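Local structure of cell division control protein 53 (Saccharomyces cerevisiae, 3O2P) at residues Q21-A26 with S51-N56. The protein serves as the cullin scaffold of SCF-type E3 ubiquitin ligases, which mark target proteins for degradation by the proteasome. Residues are numbered along the deposited sequence; the frame is centred on the assembly and turned at random.
Sequences QIFLEA and SHQRFN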
ATOM      1  N   GLN B  21       0.365   8.998 -24.223  1.00 19.85           N
ATOM      2  CA  GLN B  21      -0.308   8.681 -22.966  1.00 19.04           C
ATOM      3  C   GLN B  21      -1.689   9.306 -22.878  1.00 22.77           C
ATOM      4  O   GLN B  21      -2.651   8.643 -22.493  1.00 23.05           O
ATOM      5  CB  GLN B  21       0.558   9.101 -21.780  1.00 16.42           C
ATOM      6  CG  GLN B  21       1.852   8.279 -21.706  1.00 23.40           C
ATOM      7  CD  GLN B  21       1.572   6.792 -21.781  1.00 27.29           C
ATOM      8  OE1 GLN B  21       2.006   6.097 -22.710  1.00 27.99           O
ATOM      9  NE2 GLN B  21       0.816   6.301 -20.817  1.00 24.24           N
ATOM     10  N   ILE B  22      -1.791  10.576 -23.253  1.00 17.86           N
ATOM     11  CA  ILE B  22      -3.078  11.247 -23.272  1.00 21.84           C
ATOM     12  C   ILE B  22      -4.050  10.525 -24.207  1.00 24.80           C
ATOM     13  O   ILE B  22      -5.236  10.410 -23.909  1.00 20.95           O
ATOM     14  CB  ILE B  22      -2.943  12.718 -23.687  1.00 29.15           C
ATOM     15  CG1 ILE B  22      -2.483  13.554 -22.486  1.00 28.46           C
ATOM     16  CG2 ILE B  22      -4.272  13.242 -24.234  1.00 25.92           C
ATOM     17  CD1 ILE B  22      -2.015  14.957 -22.863  1.00 28.46           C
ATOM     18  N   PHE B  23      -3.553  10.036 -25.337  1.00 14.71           N
ATOM     19  CA  PHE B  23      -4.431   9.311 -26.245  1.00 21.20           C
ATOM     20  C   PHE B  23      -4.881   7.984 -25.635  1.00 24.81           C
ATOM     21  O   PHE B  23      -6.065   7.645 -25.685  1.00 25.48           O
ATOM     22  CB  PHE B  23      -3.773   9.083 -27.611  1.00 20.63           C
ATOM     23  CG  PHE B  23      -4.560   8.170 -28.502  1.00 20.36           C
ATOM     24  CD1 PHE B  23      -5.583   8.660 -29.298  1.00 28.34           C
ATOM     25  CD2 PHE B  23      -4.295   6.813 -28.516  1.00 23.80           C
ATOM     26  CE1 PHE B  23      -6.321   7.803 -30.110  1.00 35.08           C
ATOM     27  CE2 PHE B  23      -5.026   5.951 -29.317  1.00 32.09           C
ATOM     28  CZ  PHE B  23      -6.043   6.443 -30.114  1.00 28.83           C
ATOM     29  N   LEU B  24      -3.944   7.240 -25.048  1.00 16.70           N
ATOM     30  CA  LEU B  24      -4.256   5.922 -24.510  1.00 21.02           C
ATOM     31  C   LEU B  24      -5.154   6.010 -23.285  1.00 22.51           C
ATOM     32  O   LEU B  24      -5.970   5.123 -23.047  1.00 18.72           O
ATOM     33  CB  LEU B  24      -2.987   5.146 -24.158  1.00 18.08           C
ATOM     34  CG  LEU B  24      -2.093   4.720 -25.313  1.00 22.59           C
ATOM     35  CD1 LEU B  24      -0.742   4.218 -24.799  1.00 17.33           C
ATOM     36  CD2 LEU B  24      -2.800   3.670 -26.156  1.00 19.17           C
ATOM     37  N   GLU B  25      -4.996   7.072 -22.501  1.00 18.24           N
ATOM     38  CA  GLU B  25      -5.866   7.265 -21.350  1.00 17.72           C
ATOM     39  C   GLU B  25      -7.321   7.442 -21.760  1.00 17.12           C
ATOM     40  O   GLU B  25      -8.208   6.863 -21.135  1.00 23.51           O
ATOM     41  CB  GLU B  25      -5.398   8.433 -20.473  1.00 10.35           C
ATOM     42  CG  GLU B  25      -4.189   8.075 -19.608  1.00 17.92           C
ATOM     43  CD  GLU B  25      -3.779   9.211 -18.681  1.00 22.39           C
ATOM     44  OE1 GLU B  25      -4.677   9.901 -18.144  1.00 26.33           O
ATOM     45  OE2 GLU B  25      -2.559   9.413 -18.501  1.00 31.63           O
ATOM     46  N   ALA B  26      -7.568   8.241 -22.797  1.00 17.16           N
ATOM     47  CA  ALA B  26      -8.945   8.443 -23.268  1.00 16.62           C
ATOM     48  C   ALA B  26      -9.484   7.167 -23.904  1.00 22.54           C
ATOM     49  O   ALA B  26     -10.656   6.823 -23.736  1.00 20.65           O
ATOM     50  CB  ALA B  26      -9.013   9.573 -24.250  1.00 16.79           C
ATOM     51  N   SER B  51      -6.274   1.453 -30.711  1.00 32.43           N
ATOM     52  CA  SER B  51      -5.294   2.520 -30.849  1.00 37.91           C
ATOM     53  C   SER B  51      -4.522   2.353 -32.139  1.00 44.04           C
ATOM     54  O   SER B  51      -3.851   3.277 -32.594  1.00 33.81           O
ATOM     55  CB  SER B  51      -4.305   2.496 -29.691  1.00 40.08           C
ATOM     56  OG  SER B  51      -4.961   2.747 -28.467  1.00 51.58           O
ATOM     57  N   HIS B  52      -4.611   1.164 -32.719  1.00 54.68           N
ATOM     58  CA  HIS B  52      -3.853   0.833 -33.919  1.00 55.44           C
ATOM     59  C   HIS B  52      -4.085   1.828 -35.059  1.00 60.65           C
ATOM     60  O   HIS B  52      -3.190   2.069 -35.868  1.00 59.76           O
ATOM     61  CB  HIS B  52      -4.187  -0.586 -34.370  1.00 51.55           C
ATOM     62  CG  HIS B  52      -3.332  -1.078 -35.491  1.00 59.17           C
ATOM     63  ND1 HIS B  52      -3.822  -1.290 -36.762  1.00 60.57           N
ATOM     64  CD2 HIS B  52      -2.018  -1.399 -35.533  1.00 62.48           C
ATOM     65  CE1 HIS B  52      -2.845  -1.727 -37.538  1.00 62.19           C
ATOM     66  NE2 HIS B  52      -1.742  -1.798 -36.818  1.00 65.89           N
ATOM     67  N   GLN B  53      -5.287   2.394 -35.125  1.00 60.64           N
ATOM     68  CA  GLN B  53      -5.593   3.400 -36.134  1.00 63.92           C
ATOM     69  C   GLN B  53      -4.582   4.542 -36.073  1.00 59.07           C
ATOM     70  O   GLN B  53      -4.140   5.053 -37.104  1.00 62.28           O
ATOM     71  CB  GLN B  53      -6.994   3.967 -35.904  1.00 75.85           C
ATOM     72  CG  GLN B  53      -6.977   5.337 -35.238  1.00 83.73           C
ATOM     73  CD  GLN B  53      -8.295   5.715 -34.607  1.00 89.95           C
ATOM     74  OE1 GLN B  53      -9.359   5.502 -35.185  1.00 94.42           O
ATOM     75  NE2 GLN B  53      -8.231   6.294 -33.416  1.00 90.94           N
ATOM     76  N   ARG B  54      -4.226   4.931 -34.851  1.00 52.55           N
ATOM     77  CA  ARG B  54      -3.414   6.115 -34.586  1.00 42.30           C
ATOM     78  C   ARG B  54      -1.924   5.785 -34.545  1.00 40.29           C
ATOM     79  O   ARG B  54      -1.118   6.392 -35.251  1.00 40.14           O
ATOM     80  CB  ARG B  54      -3.856   6.744 -33.258  1.00 37.35           C
ATOM     81  CG  ARG B  54      -3.291   8.119 -32.976  1.00 43.33           C
ATOM     82  CD  ARG B  54      -3.981   9.197 -33.798  1.00 49.04           C
ATOM     83  NE  ARG B  54      -5.340   9.470 -33.335  1.00 59.27           N
ATOM     84  CZ  ARG B  54      -5.644  10.339 -32.373  1.00 52.15           C
ATOM     85  NH1 ARG B  54      -4.681  11.016 -31.760  1.00 46.68           N
ATOM     86  NH2 ARG B  54      -6.913  10.530 -32.030  1.00 38.33           N
ATOM     87  N   PHE B  55      -1.558   4.824 -33.707  1.00 40.85           N
ATOM     88  CA  PHE B  55      -0.169   4.403 -33.619  1.00 39.30           C
ATOM     89  C   PHE B  55      -0.078   3.006 -33.025  1.00 34.32           C
ATOM     90  O   PHE B  55      -1.088   2.426 -32.625  1.00 35.95           O
ATOM     91  CB  PHE B  55       0.658   5.398 -32.800  1.00 33.67           C
ATOM     92  CG  PHE B  55       0.403   5.324 -31.326  1.00 37.67           C
ATOM     93  CD1 PHE B  55       1.247   4.589 -30.502  1.00 31.54           C
ATOM     94  CD2 PHE B  55      -0.679   5.977 -30.761  1.00 40.04           C
ATOM     95  CE1 PHE B  55       1.016   4.511 -29.145  1.00 24.68           C
ATOM     96  CE2 PHE B  55      -0.918   5.901 -29.394  1.00 39.98           C
ATOM     97  CZ  PHE B  55      -0.071   5.165 -28.586  1.00 28.30           C
ATOM     98  N   ASN B  56       1.133   2.463 -32.981  1.00 32.68           N
ATOM     99  CA  ASN B  56       1.346   1.136 -32.425  1.00 40.10           C
ATOM    100  C   ASN B  56       1.642   1.177 -30.921  1.00 47.29           C
ATOM    101  O   ASN B  56       2.786   1.348 -30.496  1.00 48.16           O
ATOM    102  CB  ASN B  56       2.452   0.399 -33.174  1.00 39.51           C
ATOM    103  CG  ASN B  56       2.659  -1.003 -32.649  1.00 55.88           C
ATOM    104  OD1 ASN B  56       3.755  -1.364 -32.214  1.00 62.47           O
ATOM    105  ND2 ASN B  56       1.591  -1.796 -32.654  1.00 56.38           N
TER
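In the C-terminal, winged-helix-like cullin neddylation domain, the turn that follows helix 40-51 packs against the middle of the long helix 8-35. F23 carries the contact. With CG anti to its backbone N (chi1 171°), the phenyl group stands out from the helix into the turn. R54 CB lies over one face of the ring, 4.2 Å from the F23 centroid, in a CH-pi contact; the chain then bends at chi2 and chi3 and brings the guanidinium beside the ring's CD1-CE1 side, so that F23 CE1 lies over one face of the guanidinium, 3.4 Å from R54 NH2. The two planes are 56° apart, so the groups cross obliquely. At the ring edge S51 OG comes within 3.3 Å of F23 CE2; this hydroxyl is hydrogen-bonded to the carbonyl oxygen of C47, one helical turn back. F55 CE2 lies 3.6 Å from F23 CD2, the two side chains meeting tip to tip, while L24 adds its CG 3.9 Å from F55 CZ, near the plane of the F55 ring. No hydrogen bond joins the two segments; the turn is held internally by S51 O, which accepts from both R54 N and F55 N. An alanine in place of F23 would probably loosen the seating of the turn, since the ring touching R54, S51 and F55 would be gone. Buried L24 also touches M61 of helix 59-71, and E25 OE1 forms a salt bridge with K72, just beyond it; helix 8-35 thus meets helix 59-71 through Q21, L24 and E25, and the turn through F23 and L24.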